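Local coordinates for esterase (Staphylococcus aureus subsp. aureus USA300_TCH1516, PDB 3D7R), which probably hydrolyses ester bonds as a member of the alpha/beta hydrolase fold family, though its natural substrate is not established, at residues E140-D145 with W235-P240; I95-L100 with H163-V168; I217-V222 with G264-T269; S68-K73 with H115-D120; L185-Q190 with N250-G255. One frame throughout, in Å; residues are numbered along the deposited sequence.

Overall arrangement
Contact 2 is the buried core pairing, two neighbouring parallel strands of the central sheet joined by backbone hydrogen bonds. Contacts 1, 3 and 4 are partly buried. Contact 1 joins the start of one helix to the end of another through a backbone bond and an indole face; in contacts 3 and 4 an aspartate carboxylate takes a backbone N-H. Contact 5, at the surface, has a threonine-aspartate bond and, like contact 3, a bridging water. Contacts 1 and 3 use the successive helices 225-236 and 214-219, while strand 166-171 of contact 2 runs on into helix 173-187 of contact 5. Contacts 4 and 5 lie on opposite sides of the chain's centre, about 33 Å apart between centres.

Contact 1: residues E140-D145 with W235-P240; sequences EFHIDD and WANGLP. With DMS (dimethyl sulfoxide), chain M.
Ile143 and Trp235 meet through both backbone and side chain where the start of helix 143-161 passes the end of helix 225-236. The polar link is a single backbone bond, Ile143 N to Trp235 O at 2.9 Å, with the donor lying well above the carbonyl plane. Within segment 140-145, His142 sits at the N-cap and its own N is held by Asp145 OD2 at 2.9 Å, through the anti lone pair of that oxygen. The indole N-H of Trp235 turns instead to Thr146.

The apolar part centres on the indole. Ile143 lies over one face, its CB 3.9 Å from the centroid of the Trp235 six-membered ring and nearly on the ring normal, a CH-pi contact. With CG1 of Ile143 anti to the backbone N (chi1 -176°), that branch reaches Trp235 CH2 at 3.7 Å, while CG2 meets Leu239 CD1.

A flat stack completes the contact: the Asn237 amide lies over the His142 ring, planes 15° apart, with Trp235 O at the ring's edge. Asn237 ND2 also donates to the oxygen of a dimethyl sulfoxide, 2.7 Å away, whose methyl C2 touches Ile143 CG2. One backbone bond beside a CH-pi contact thus ties the two helix ends together, while the Asn237 amide, stacked on His142, still has its N-H for a dimethyl sulfoxide, probably from the crystallisation liquor.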
# COMPACT_ATOMS: atom_id res chain seq x y z
N GLU A 140 9.66 -16.01 -3.70
CA GLU A 140 9.65 -16.71 -5.00
C GLU A 140 9.64 -15.76 -6.20
O GLU A 140 10.31 -15.97 -7.21
CB GLU A 140 8.48 -17.69 -5.09
CG GLU A 140 8.45 -18.48 -6.40
CD GLU A 140 7.62 -19.75 -6.33
OE1 GLU A 140 6.74 -19.87 -5.45
OE2 GLU A 140 7.85 -20.65 -7.18
N PHE A 141 8.85 -14.71 -6.09
CA PHE A 141 8.74 -13.73 -7.17
C PHE A 141 9.39 -12.40 -6.84
O PHE A 141 9.72 -12.11 -5.68
CB PHE A 141 7.27 -13.60 -7.59
CG PHE A 141 6.66 -14.92 -8.01
CD1 PHE A 141 6.95 -15.46 -9.26
CD2 PHE A 141 5.85 -15.64 -7.14
CE1 PHE A 141 6.43 -16.68 -9.65
CE2 PHE A 141 5.32 -16.87 -7.52
CZ PHE A 141 5.60 -17.39 -8.77
N HIS A 142 9.57 -11.58 -7.86
CA HIS A 142 10.42 -10.41 -7.75
C HIS A 142 9.74 -9.19 -8.35
O HIS A 142 8.65 -9.28 -8.91
CB HIS A 142 11.76 -10.70 -8.43
CG HIS A 142 12.44 -11.92 -7.89
ND1 HIS A 142 12.44 -13.13 -8.55
CD2 HIS A 142 13.09 -12.13 -6.72
CE1 HIS A 142 13.09 -14.03 -7.83
NE2 HIS A 142 13.50 -13.45 -6.71
N ILE A 143 10.41 -8.06 -8.22
CA ILE A 143 9.87 -6.77 -8.66
C ILE A 143 9.10 -6.79 -10.01
O ILE A 143 7.97 -6.32 -10.06
CB ILE A 143 10.96 -5.66 -8.63
CG1 ILE A 143 10.35 -4.30 -9.00
CG2 ILE A 143 12.18 -6.06 -9.50
CD1 ILE A 143 11.28 -3.11 -8.85
N ASP A 144 9.69 -7.33 -11.07
CA ASP A 144 9.01 -7.28 -12.39
C ASP A 144 7.73 -8.08 -12.43
O ASP A 144 6.77 -7.66 -13.08
CB ASP A 144 9.93 -7.69 -13.53
CG ASP A 144 11.06 -6.70 -13.76
OD1 ASP A 144 11.07 -5.59 -13.17
OD2 ASP A 144 11.95 -7.04 -14.56
N ASP A 145 7.71 -9.23 -11.75
CA ASP A 145 6.51 -10.05 -11.62
C ASP A 145 5.39 -9.25 -10.96
O ASP A 145 4.24 -9.29 -11.37
CB ASP A 145 6.80 -11.29 -10.74
CG ASP A 145 7.93 -12.16 -11.30
OD1 ASP A 145 7.82 -12.57 -12.48
OD2 ASP A 145 8.91 -12.45 -10.58
N TRP A 235 13.28 -9.18 -2.92
CA TRP A 235 12.31 -8.80 -3.96
C TRP A 235 12.97 -8.07 -5.15
O TRP A 235 12.64 -8.34 -6.33
CB TRP A 235 11.23 -7.95 -3.32
CG TRP A 235 10.11 -7.52 -4.23
CD1 TRP A 235 9.17 -8.31 -4.83
CD2 TRP A 235 9.81 -6.18 -4.61
NE1 TRP A 235 8.30 -7.54 -5.56
CE2 TRP A 235 8.68 -6.22 -5.44
CE3 TRP A 235 10.41 -4.94 -4.33
CZ2 TRP A 235 8.12 -5.07 -6.00
CZ3 TRP A 235 9.85 -3.79 -4.89
CH2 TRP A 235 8.71 -3.87 -5.70
N ALA A 236 13.91 -7.19 -4.84
CA ALA A 236 14.61 -6.37 -5.83
C ALA A 236 15.46 -7.20 -6.79
O ALA A 236 15.73 -6.75 -7.89
CB ALA A 236 15.49 -5.31 -5.14
N ASN A 237 15.90 -8.38 -6.35
CA ASN A 237 16.58 -9.36 -7.21
C ASN A 237 17.80 -8.78 -7.94
O ASN A 237 18.00 -9.02 -9.12
CB ASN A 237 15.59 -10.01 -8.20
CG ASN A 237 16.10 -11.33 -8.78
OD1 ASN A 237 16.74 -12.11 -8.09
ND2 ASN A 237 15.80 -11.57 -10.05
N GLY A 238 18.62 -8.01 -7.22
CA GLY A 238 19.84 -7.47 -7.81
C GLY A 238 19.80 -5.98 -8.09
O GLY A 238 20.84 -5.37 -8.31
N LEU A 239 18.61 -5.38 -8.12
CA LEU A 239 18.49 -3.92 -8.25
C LEU A 239 18.81 -3.24 -6.93
O LEU A 239 18.42 -3.75 -5.87
CB LEU A 239 17.08 -3.50 -8.69
CG LEU A 239 16.63 -3.76 -10.13
CD1 LEU A 239 15.17 -3.35 -10.26
CD2 LEU A 239 17.50 -2.98 -11.15
N PRO A 240 19.52 -2.10 -6.98
CA PRO A 240 19.78 -1.34 -5.74
C PRO A 240 18.47 -0.86 -5.11
O PRO A 240 17.54 -0.48 -5.84
CB PRO A 240 20.59 -0.14 -6.21
CG PRO A 240 21.06 -0.46 -7.58
CD PRO A 240 20.08 -1.43 -8.17
S DMS M . 15.37 -8.34 -12.18
O DMS M . 14.46 -9.53 -11.18
C1 DMS M . 14.90 -8.57 -13.93
C2 DMS M . 14.77 -6.66 -11.90

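Contact 2: residues I95-L100 with H163-V168; sequences IDKKIL and HQNVVV. With DMS (dimethyl sulfoxide), chain L.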
# COMPACT_ATOMS: atom_id res chain seq x y z
N ILE A 95 -20.64 0.26 -8.67
CA ILE A 95 -19.47 -0.29 -9.37
C ILE A 95 -18.93 0.60 -10.51
O ILE A 95 -17.93 0.24 -11.14
CB ILE A 95 -19.78 -1.70 -9.93
CG1 ILE A 95 -20.86 -1.61 -11.01
CG2 ILE A 95 -20.15 -2.65 -8.78
CD1 ILE A 95 -20.94 -2.83 -11.94
N ASP A 96 -19.56 1.75 -10.75
CA ASP A 96 -19.13 2.65 -11.81
C ASP A 96 -17.76 3.27 -11.57
O ASP A 96 -17.15 3.80 -12.50
CB ASP A 96 -20.19 3.72 -12.17
CG ASP A 96 -20.69 4.52 -10.96
OD1 ASP A 96 -20.41 4.15 -9.79
OD2 ASP A 96 -21.40 5.53 -11.18
N LYS A 97 -17.29 3.21 -10.33
CA LYS A 97 -15.98 3.76 -9.96
C LYS A 97 -15.19 2.70 -9.19
O LYS A 97 -15.76 1.95 -8.41
CB LYS A 97 -16.14 5.05 -9.14
CG LYS A 97 -16.86 6.19 -9.89
CD LYS A 97 -17.05 7.44 -9.05
CE LYS A 97 -17.96 7.21 -7.80
NZ LYS A 97 -19.42 6.98 -8.08
N LYS A 98 -13.88 2.64 -9.44
CA LYS A 98 -13.04 1.60 -8.83
C LYS A 98 -11.90 2.18 -8.00
O LYS A 98 -11.32 3.22 -8.36
CB LYS A 98 -12.40 0.72 -9.92
CG LYS A 98 -13.28 0.35 -11.12
CD LYS A 98 -14.27 -0.74 -10.78
CE LYS A 98 -15.02 -1.23 -12.03
NZ LYS A 98 -16.27 -1.91 -11.61
N ILE A 99 -11.56 1.48 -6.91
CA ILE A 99 -10.28 1.69 -6.21
C ILE A 99 -9.43 0.43 -6.42
O ILE A 99 -9.82 -0.66 -6.00
CB ILE A 99 -10.45 1.94 -4.70
CG1 ILE A 99 -11.16 3.27 -4.44
CG2 ILE A 99 -9.07 1.93 -3.99
CD1 ILE A 99 -11.77 3.40 -3.02
N LEU A 100 -8.31 0.59 -7.11
CA LEU A 100 -7.32 -0.48 -7.21
C LEU A 100 -6.51 -0.45 -5.92
O LEU A 100 -5.71 0.47 -5.72
CB LEU A 100 -6.41 -0.28 -8.43
CG LEU A 100 -5.31 -1.33 -8.67
CD1 LEU A 100 -5.87 -2.78 -8.60
CD2 LEU A 100 -4.59 -1.09 -10.00
N HIS A 163 -10.11 5.44 -17.30
CA HIS A 163 -9.08 5.80 -16.31
C HIS A 163 -9.54 6.87 -15.32
O HIS A 163 -9.11 6.89 -14.17
CB HIS A 163 -7.79 6.24 -17.02
CG HIS A 163 -7.84 7.63 -17.57
ND1 HIS A 163 -8.60 7.97 -18.67
CD2 HIS A 163 -7.20 8.76 -17.19
CE1 HIS A 163 -8.45 9.26 -18.92
NE2 HIS A 163 -7.60 9.76 -18.04
N GLN A 164 -10.42 7.76 -15.77
CA GLN A 164 -10.94 8.84 -14.94
C GLN A 164 -11.82 8.30 -13.78
O GLN A 164 -12.10 9.00 -12.82
CB GLN A 164 -11.71 9.86 -15.81
CG GLN A 164 -13.08 9.36 -16.34
CD GLN A 164 -13.02 8.51 -17.65
OE1 GLN A 164 -11.95 8.17 -18.18
NE2 GLN A 164 -14.20 8.18 -18.16
N ASN A 165 -12.21 7.03 -13.88
CA ASN A 165 -13.09 6.41 -12.88
C ASN A 165 -12.33 5.37 -12.04
O ASN A 165 -12.92 4.55 -11.33
CB ASN A 165 -14.31 5.79 -13.58
CG ASN A 165 -15.27 6.85 -14.10
OD1 ASN A 165 -15.58 7.78 -13.38
ND2 ASN A 165 -15.73 6.70 -15.34
N VAL A 166 -11.01 5.42 -12.13
CA VAL A 166 -10.16 4.53 -11.35
C VAL A 166 -9.29 5.37 -10.42
O VAL A 166 -8.68 6.37 -10.84
CB VAL A 166 -9.28 3.63 -12.26
CG1 VAL A 166 -8.38 2.72 -11.41
CG2 VAL A 166 -10.17 2.78 -13.18
N VAL A 167 -9.24 4.96 -9.16
CA VAL A 167 -8.36 5.57 -8.18
C VAL A 167 -7.40 4.46 -7.76
O VAL A 167 -7.80 3.30 -7.68
CB VAL A 167 -9.18 6.12 -6.97
CG1 VAL A 167 -8.31 6.41 -5.75
CG2 VAL A 167 -10.03 7.38 -7.38
N VAL A 168 -6.13 4.81 -7.52
CA VAL A 168 -5.15 3.83 -7.04
C VAL A 168 -4.86 4.14 -5.56
O VAL A 168 -4.75 5.30 -5.19
CB VAL A 168 -3.84 3.80 -7.89
CG1 VAL A 168 -2.81 2.81 -7.31
CG2 VAL A 168 -4.16 3.42 -9.37
S DMS L . -23.95 1.97 -10.30
O DMS L . -22.26 1.51 -10.66
C1 DMS L . -24.47 3.34 -11.37
C2 DMS L . -25.04 0.68 -10.95
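Val167 O is gripped from the facing strand by two groups: it accepts the backbone N-H of Leu100, N to O 2.8 Å, and receives a CA-H...O contact from Ile99 CA at 3.3 Å. The same pattern repeats two residues earlier, where Asn165 O takes Lys98 N at 2.9 Å and faces Lys97 CA. Between these two bonds the direction reverses, Val167 N donating to Lys98 O at 2.8 Å.

The side chains sort to two faces. Ile99 and Val167 share one, with Ile99 CG1 4.3 Å from Val167 CB; Tyr197 adds to the packing on Val167. Lys98, Leu100, Val166 and Val168 share the other, where Leu100 and Val166 pack on Tyr154 of helix 143-161. Lys98 has CG beside its backbone N (chi1 -39°) and bends at chi2, which carries the amine back along its own chain to Ile95 O, on a lone pair in the carbonyl plane. Glu129 supplies its salt-bridge partner, so the ammonium has a carbonyl and a carboxylate as partners at the start of the strand. At the opening of the pairing, Asn165 CB lies 3.6 Å from Asp96 O, and its amide nitrogen bonds to Val161 O.

Strands 98-102 and 166-171 are neighbours in the parallel part of the central sheet; between them the chain forms helix 113-126, strand 129-133 (on the other side of 98-102) and helix 143-161, as in the alpha/beta hydrolase fold.

Contact 3: residues I217-V222 with G264-T269; sequences IEQDAV and GGREMT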
# COMPACT_ATOMS: atom_id res chain seq x y z
N ILE A 217 12.91 5.91 16.00
CA ILE A 217 13.08 4.46 15.93
C ILE A 217 12.47 3.73 17.15
O ILE A 217 11.81 2.70 17.00
CB ILE A 217 14.56 4.07 15.71
CG1 ILE A 217 14.98 4.46 14.28
CG2 ILE A 217 14.77 2.55 15.93
CD1 ILE A 217 16.45 4.71 14.13
N GLU A 218 12.68 4.31 18.34
CA GLU A 218 12.13 3.79 19.59
C GLU A 218 10.60 3.91 19.71
O GLU A 218 9.99 3.22 20.53
CB GLU A 218 12.81 4.48 20.79
CG GLU A 218 14.33 4.29 20.89
CD GLU A 218 14.78 2.82 20.98
OE1 GLU A 218 13.96 1.91 21.24
OE2 GLU A 218 15.98 2.58 20.78
N GLN A 219 9.98 4.79 18.92
CA GLN A 219 8.52 4.88 18.88
C GLN A 219 7.85 3.89 17.93
O GLN A 219 6.64 3.65 18.03
CB GLN A 219 8.06 6.31 18.54
CG GLN A 219 8.31 7.34 19.64
CD GLN A 219 7.69 6.95 20.99
OE1 GLN A 219 6.54 6.50 21.07
NE2 GLN A 219 8.47 7.11 22.06
N ASP A 220 8.62 3.33 16.99
CA ASP A 220 8.05 2.49 15.93
C ASP A 220 8.18 1.01 16.27
O ASP A 220 9.25 0.43 16.12
CB ASP A 220 8.75 2.76 14.59
CG ASP A 220 8.01 2.14 13.40
OD1 ASP A 220 7.22 1.19 13.59
OD2 ASP A 220 8.18 2.62 12.27
N ALA A 221 7.07 0.40 16.70
CA ALA A 221 7.05 -1.00 17.11
C ALA A 221 6.66 -1.91 15.95
O ALA A 221 6.41 -3.09 16.16
CB ALA A 221 6.06 -1.16 18.27
N VAL A 222 6.62 -1.38 14.72
CA VAL A 222 6.21 -2.15 13.55
C VAL A 222 7.33 -2.29 12.53
O VAL A 222 7.63 -3.40 12.07
CB VAL A 222 4.98 -1.52 12.85
CG1 VAL A 222 4.52 -2.39 11.64
CG2 VAL A 222 3.83 -1.35 13.85
N GLY A 264 1.41 8.53 10.24
CA GLY A 264 1.53 8.86 11.67
C GLY A 264 2.90 9.39 12.01
O GLY A 264 3.87 9.13 11.28
N GLY A 265 2.99 10.14 13.11
CA GLY A 265 4.26 10.68 13.58
C GLY A 265 5.12 9.65 14.31
O GLY A 265 6.30 9.89 14.56
N ARG A 266 4.53 8.50 14.64
CA ARG A 266 5.27 7.43 15.33
C ARG A 266 5.73 6.28 14.42
O ARG A 266 5.93 5.15 14.88
CB ARG A 266 4.48 6.89 16.54
CG ARG A 266 4.34 7.95 17.62
CD ARG A 266 3.70 7.47 18.93
NE ARG A 266 3.57 8.64 19.81
CZ ARG A 266 2.84 8.70 20.92
NH1 ARG A 266 2.14 7.65 21.34
NH2 ARG A 266 2.79 9.83 21.61
N GLU A 267 5.92 6.58 13.14
CA GLU A 267 6.46 5.59 12.21
C GLU A 267 7.72 6.12 11.54
O GLU A 267 7.80 7.30 11.24
CB GLU A 267 5.41 5.17 11.17
CG GLU A 267 4.77 6.29 10.35
CD GLU A 267 3.86 5.77 9.24
OE1 GLU A 267 4.28 4.85 8.52
OE2 GLU A 267 2.72 6.27 9.10
N MSE A 268 8.69 5.23 11.31
CA MSE A 268 10.03 5.61 10.83
C MSE A 268 10.02 6.21 9.43
O MSE A 268 11.01 6.78 8.99
CB MSE A 268 10.95 4.39 10.81
CG MSE A 268 11.61 4.03 12.12
SE MSE A 268 12.39 2.20 11.98
CE MSE A 268 13.03 2.28 10.18
N THR A 269 8.91 6.04 8.73
CA THR A 269 8.70 6.58 7.37
C THR A 269 8.34 8.04 7.40
O THR A 269 8.21 8.66 6.34
CB THR A 269 7.52 5.88 6.67
OG1 THR A 269 6.41 5.85 7.57
CG2 THR A 269 7.88 4.44 6.32
O HOH W 1 4.63 2.29 14.13
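Asp220 and Met268 join the loop after helix 214-219 to the loop beyond the C-terminal end of strand 259-264 in this alpha/beta hydrolase fold. The tight part is the Asp220 carboxylate. CG lies anti to the backbone N (chi1 -168°), which aims OD2 across the gap at Met268 N, 2.8 Å away; the donor approaches from the anti side, 24° out of the carboxylate plane. OD1 serves its own chain, taking Val222 N in an Asx turn and Leu223 N. Further along Met268, a selenomethionine, CG meets Ile217 CG1 at 4.0 Å. Glu267 turns the other way, its OE2 to Ser200 and Gly264 N and its OE1 to His297, consistent with the acid-histidine pair of a hydrolase triad.

The looser side belongs to the exposed Gln219 and the partly exposed Arg266. Their chains cross obliquely without a hydrogen bond, amide and guanidinium planes 60° apart, Gln219 OE1 lying over a guanidinium face 3.7 Å from Arg266 CD. One water links the loops, donating to Asp220 OD1 at 2.9 Å and Arg266 O at 3.2 Å.

Contact 4: residues S68-K73 with H115-D120; sequences STLNVK and HWRLLD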
# COMPACT_ATOMS: atom_id res chain seq x y z
N SER A 68 -11.98 -16.64 8.19
CA SER A 68 -13.15 -17.47 8.47
C SER A 68 -14.17 -16.83 9.43
O SER A 68 -15.34 -17.17 9.39
CB SER A 68 -12.70 -18.84 9.03
OG SER A 68 -11.98 -18.62 10.22
N THR A 69 -13.73 -15.90 10.27
CA THR A 69 -14.60 -15.35 11.30
C THR A 69 -15.14 -13.95 10.95
O THR A 69 -16.04 -13.44 11.62
CB THR A 69 -13.89 -15.30 12.65
OG1 THR A 69 -12.73 -14.48 12.54
CG2 THR A 69 -13.45 -16.69 13.08
N LEU A 70 -14.61 -13.37 9.87
CA LEU A 70 -14.95 -11.99 9.51
C LEU A 70 -16.24 -11.90 8.71
O LEU A 70 -16.37 -12.52 7.66
CB LEU A 70 -13.80 -11.29 8.76
CG LEU A 70 -14.07 -9.84 8.34
CD1 LEU A 70 -14.16 -8.84 9.52
CD2 LEU A 70 -13.01 -9.38 7.37
N ASN A 71 -17.19 -11.12 9.22
CA ASN A 71 -18.39 -10.76 8.46
C ASN A 71 -18.02 -9.61 7.52
O ASN A 71 -17.74 -8.50 7.97
CB ASN A 71 -19.53 -10.36 9.40
CG ASN A 71 -20.78 -9.88 8.67
OD1 ASN A 71 -21.20 -10.48 7.69
ND2 ASN A 71 -21.38 -8.79 9.16
N VAL A 72 -17.96 -9.90 6.23
CA VAL A 72 -17.72 -8.86 5.22
C VAL A 72 -19.08 -8.28 4.82
O VAL A 72 -19.96 -9.00 4.37
CB VAL A 72 -16.95 -9.43 3.99
CG1 VAL A 72 -16.87 -8.39 2.80
CG2 VAL A 72 -15.55 -9.91 4.41
N LYS A 73 -19.25 -6.98 5.03
CA LYS A 73 -20.55 -6.37 4.83
C LYS A 73 -20.79 -6.08 3.36
O LYS A 73 -21.92 -6.17 2.89
CB LYS A 73 -20.69 -5.09 5.66
CG LYS A 73 -20.85 -5.31 7.14
CD LYS A 73 -20.88 -3.94 7.85
CE LYS A 73 -21.03 -4.09 9.36
NZ LYS A 73 -20.61 -2.84 10.07
N HIS A 115 -6.69 -6.06 6.88
CA HIS A 115 -6.80 -5.49 5.53
C HIS A 115 -8.19 -5.78 4.97
O HIS A 115 -8.80 -4.91 4.36
CB HIS A 115 -5.75 -6.05 4.57
CG HIS A 115 -4.40 -5.41 4.67
ND1 HIS A 115 -3.24 -6.14 4.87
CD2 HIS A 115 -4.01 -4.11 4.56
CE1 HIS A 115 -2.20 -5.32 4.91
NE2 HIS A 115 -2.64 -4.09 4.71
N TRP A 116 -8.68 -7.00 5.16
CA TRP A 116 -10.02 -7.34 4.71
C TRP A 116 -11.03 -6.39 5.32
O TRP A 116 -11.90 -5.84 4.63
CB TRP A 116 -10.34 -8.79 5.09
CG TRP A 116 -9.75 -9.73 4.08
CD1 TRP A 116 -8.44 -10.14 3.99
CD2 TRP A 116 -10.44 -10.33 2.98
NE1 TRP A 116 -8.29 -10.98 2.91
CE2 TRP A 116 -9.50 -11.10 2.27
CE3 TRP A 116 -11.76 -10.29 2.54
CZ2 TRP A 116 -9.85 -11.83 1.13
CZ3 TRP A 116 -12.09 -11.00 1.40
CH2 TRP A 116 -11.14 -11.77 0.72
N ARG A 117 -10.87 -6.14 6.61
CA ARG A 117 -11.80 -5.31 7.35
C ARG A 117 -11.72 -3.84 6.90
O ARG A 117 -12.75 -3.18 6.72
CB ARG A 117 -11.53 -5.47 8.84
CG ARG A 117 -12.48 -4.74 9.71
CD ARG A 117 -12.32 -5.24 11.12
NE ARG A 117 -13.20 -4.47 11.95
CZ ARG A 117 -13.10 -4.40 13.27
NH1 ARG A 117 -12.13 -5.06 13.91
NH2 ARG A 117 -13.97 -3.64 13.93
N LEU A 118 -10.50 -3.33 6.71
CA LEU A 118 -10.30 -1.96 6.22
C LEU A 118 -10.95 -1.75 4.85
O LEU A 118 -11.61 -0.75 4.62
CB LEU A 118 -8.79 -1.63 6.14
CG LEU A 118 -8.38 -0.30 5.49
CD1 LEU A 118 -9.03 0.93 6.19
CD2 LEU A 118 -6.84 -0.14 5.45
N LEU A 119 -10.71 -2.68 3.93
CA LEU A 119 -11.25 -2.59 2.57
C LEU A 119 -12.78 -2.61 2.56
O LEU A 119 -13.43 -1.87 1.81
CB LEU A 119 -10.64 -3.68 1.69
CG LEU A 119 -9.33 -3.25 0.99
CD1 LEU A 119 -8.27 -2.73 1.96
CD2 LEU A 119 -8.77 -4.40 0.19
N ASP A 120 -13.36 -3.48 3.38
CA ASP A 120 -14.80 -3.50 3.57
C ASP A 120 -15.32 -2.12 3.97
O ASP A 120 -16.23 -1.59 3.32
CB ASP A 120 -15.18 -4.56 4.60
CG ASP A 120 -16.66 -4.86 4.61
OD1 ASP A 120 -17.26 -4.96 3.52
OD2 ASP A 120 -17.23 -5.00 5.70
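Segment 68-73, extended at Leu70-Val72, runs past one flank of helix 113-126 and comes closest in backbone terms where Val72 faces Asp120, their CA atoms 6.3 Å apart. Asp120 makes the polar link: its OD2 accepts Lys73 N at 2.9 Å, from the syn side and 32° out of the carboxylate plane, while OD1 takes the backbone N-H of Ala74. Having CG anti to the backbone N (chi1 -167°) sends this carboxylate off the helix toward the strand start. Val72 CG1 rests against Asp120 OD1 at 3.5 Å.

One turn earlier the contact is apolar. Leu70 CD2 presses on Trp116 CB at 3.6 Å, and Val72 CG2 approaches the indole obliquely, 4.2 Å from Trp116 CE3. Phe87 meets that ring edge-to-face, and His64 takes its N-H.

Two successive amides, those of Lys73 and Ala74, thus share one carboxylate, which pins the entry to strand 75-81 against the helix and probably stabilises the negative charge of this buried aspartate.

Contact 5: residues L185-Q190 with N250-G255; sequences LLDNQQ and NGTIEG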
# COMPACT_ATOMS: atom_id res chain seq x y z
N LEU A 185 3.15 4.40 -15.11
CA LEU A 185 2.12 4.85 -16.05
C LEU A 185 2.49 6.20 -16.67
O LEU A 185 2.42 6.38 -17.89
CB LEU A 185 0.76 4.97 -15.35
CG LEU A 185 0.12 3.70 -14.78
CD1 LEU A 185 -1.14 4.06 -13.98
CD2 LEU A 185 -0.23 2.70 -15.86
N LEU A 186 2.87 7.14 -15.81
CA LEU A 186 3.29 8.48 -16.22
C LEU A 186 4.53 8.47 -17.17
O LEU A 186 4.53 9.15 -18.20
CB LEU A 186 3.58 9.31 -14.95
CG LEU A 186 4.09 10.74 -15.08
CD1 LEU A 186 3.14 11.56 -15.95
CD2 LEU A 186 4.24 11.35 -13.69
N ASP A 187 5.57 7.74 -16.79
CA ASP A 187 6.78 7.59 -17.62
C ASP A 187 6.46 6.92 -18.97
O ASP A 187 7.14 7.16 -19.98
CB ASP A 187 7.84 6.76 -16.89
CG ASP A 187 8.39 7.47 -15.62
OD1 ASP A 187 8.24 8.70 -15.48
OD2 ASP A 187 8.97 6.77 -14.75
N ASN A 188 5.43 6.09 -18.96
CA ASN A 188 5.03 5.33 -20.16
C ASN A 188 3.84 5.92 -20.95
O ASN A 188 3.27 5.27 -21.83
CB ASN A 188 4.79 3.88 -19.76
CG ASN A 188 6.10 3.11 -19.57
OD1 ASN A 188 6.83 2.85 -20.53
ND2 ASN A 188 6.41 2.76 -18.34
N GLN A 189 3.48 7.17 -20.62
CA GLN A 189 2.35 7.87 -21.24
C GLN A 189 0.99 7.12 -21.17
O GLN A 189 0.14 7.28 -22.07
CB GLN A 189 2.67 8.24 -22.70
CG GLN A 189 3.98 9.01 -22.85
CD GLN A 189 4.09 9.71 -24.20
OE1 GLN A 189 4.39 10.90 -24.26
NE2 GLN A 189 3.81 8.98 -25.28
N GLN A 190 0.81 6.31 -20.14
CA GLN A 190 -0.43 5.54 -19.99
C GLN A 190 -1.50 6.41 -19.35
O GLN A 190 -1.18 7.24 -18.51
CB GLN A 190 -0.20 4.32 -19.08
CG GLN A 190 0.74 3.23 -19.62
CD GLN A 190 0.13 2.40 -20.72
OE1 GLN A 190 -1.03 2.59 -21.10
NE2 GLN A 190 0.91 1.48 -21.26
N ASN A 250 12.34 8.62 -5.21
CA ASN A 250 13.31 8.98 -6.24
C ASN A 250 12.70 9.01 -7.65
O ASN A 250 13.42 9.29 -8.62
CB ASN A 250 14.47 7.97 -6.24
CG ASN A 250 15.29 8.00 -4.96
OD1 ASN A 250 15.47 9.07 -4.34
ND2 ASN A 250 15.81 6.82 -4.55
N GLY A 251 11.40 8.73 -7.77
CA GLY A 251 10.75 8.61 -9.09
C GLY A 251 10.16 9.91 -9.63
O GLY A 251 10.35 10.98 -9.05
N THR A 252 9.46 9.81 -10.76
CA THR A 252 8.86 10.97 -11.42
C THR A 252 7.79 11.62 -10.54
O THR A 252 6.95 10.93 -9.94
CB THR A 252 8.30 10.59 -12.81
OG1 THR A 252 9.35 10.01 -13.59
CG2 THR A 252 7.78 11.81 -13.56
N ILE A 253 7.83 12.95 -10.47
CA ILE A 253 6.91 13.75 -9.65
C ILE A 253 6.01 14.59 -10.57
O ILE A 253 4.78 14.62 -10.42
CB ILE A 253 7.72 14.71 -8.69
CG1 ILE A 253 8.48 13.91 -7.62
CG2 ILE A 253 6.84 15.77 -8.05
CD1 ILE A 253 7.63 12.92 -6.86
N GLU A 254 6.65 15.30 -11.51
CA GLU A 254 5.96 16.16 -12.47
C GLU A 254 4.98 15.38 -13.35
O GLU A 254 5.39 14.43 -14.03
CB GLU A 254 6.97 16.92 -13.34
CG GLU A 254 7.96 17.74 -12.50
CD GLU A 254 8.94 18.58 -13.34
OE1 GLU A 254 8.93 18.44 -14.58
OE2 GLU A 254 9.72 19.37 -12.77
N GLY A 255 3.71 15.77 -13.30
CA GLY A 255 2.64 15.13 -14.07
C GLY A 255 1.78 14.13 -13.30
O GLY A 255 0.83 13.58 -13.85
O HOH W 2 9.64 7.25 -11.93
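Leu186 and Gly255 give the nearest CA pair, 7.0 Å apart, as the irregular segment 250-255 passes the last turn of helix 173-187, so side chains have to bridge the gap. The helix ends in a Schellman motif, with Gln189 at positive phi and Gln190 N bonding to Leu185 O.

Asp187 and Thr252 span the distance by sliding past each other in opposite directions. Thr252 OG1 donates to Asp187 OD1 at 2.6 Å, on the syn lone pair of that oxygen. A water gives the pair a second link, donating to Asp187 OD2 and accepting Thr252 N at 2.8 Å. The Thr252 hydroxyl lies beside its backbone N (chi1 -57°), which leaves the methyl CG2 to face Leu186.

Leu186 supplies the apolar half. Its CD2 touches Thr252 CG2 at 3.6 Å and also Glu254 O at 3.3 Å, while CD1 lies against the carbonyl of Gly255, which at positive phi has no side chain facing Leu186. Gln183, a turn back on the helix, adds a bond to Thr252 O.

Both carboxylate oxygens of Asp187 are therefore engaged, one by a hydroxyl and one by a water, and a small polar network beside a leucine fastens the loop to the helix end.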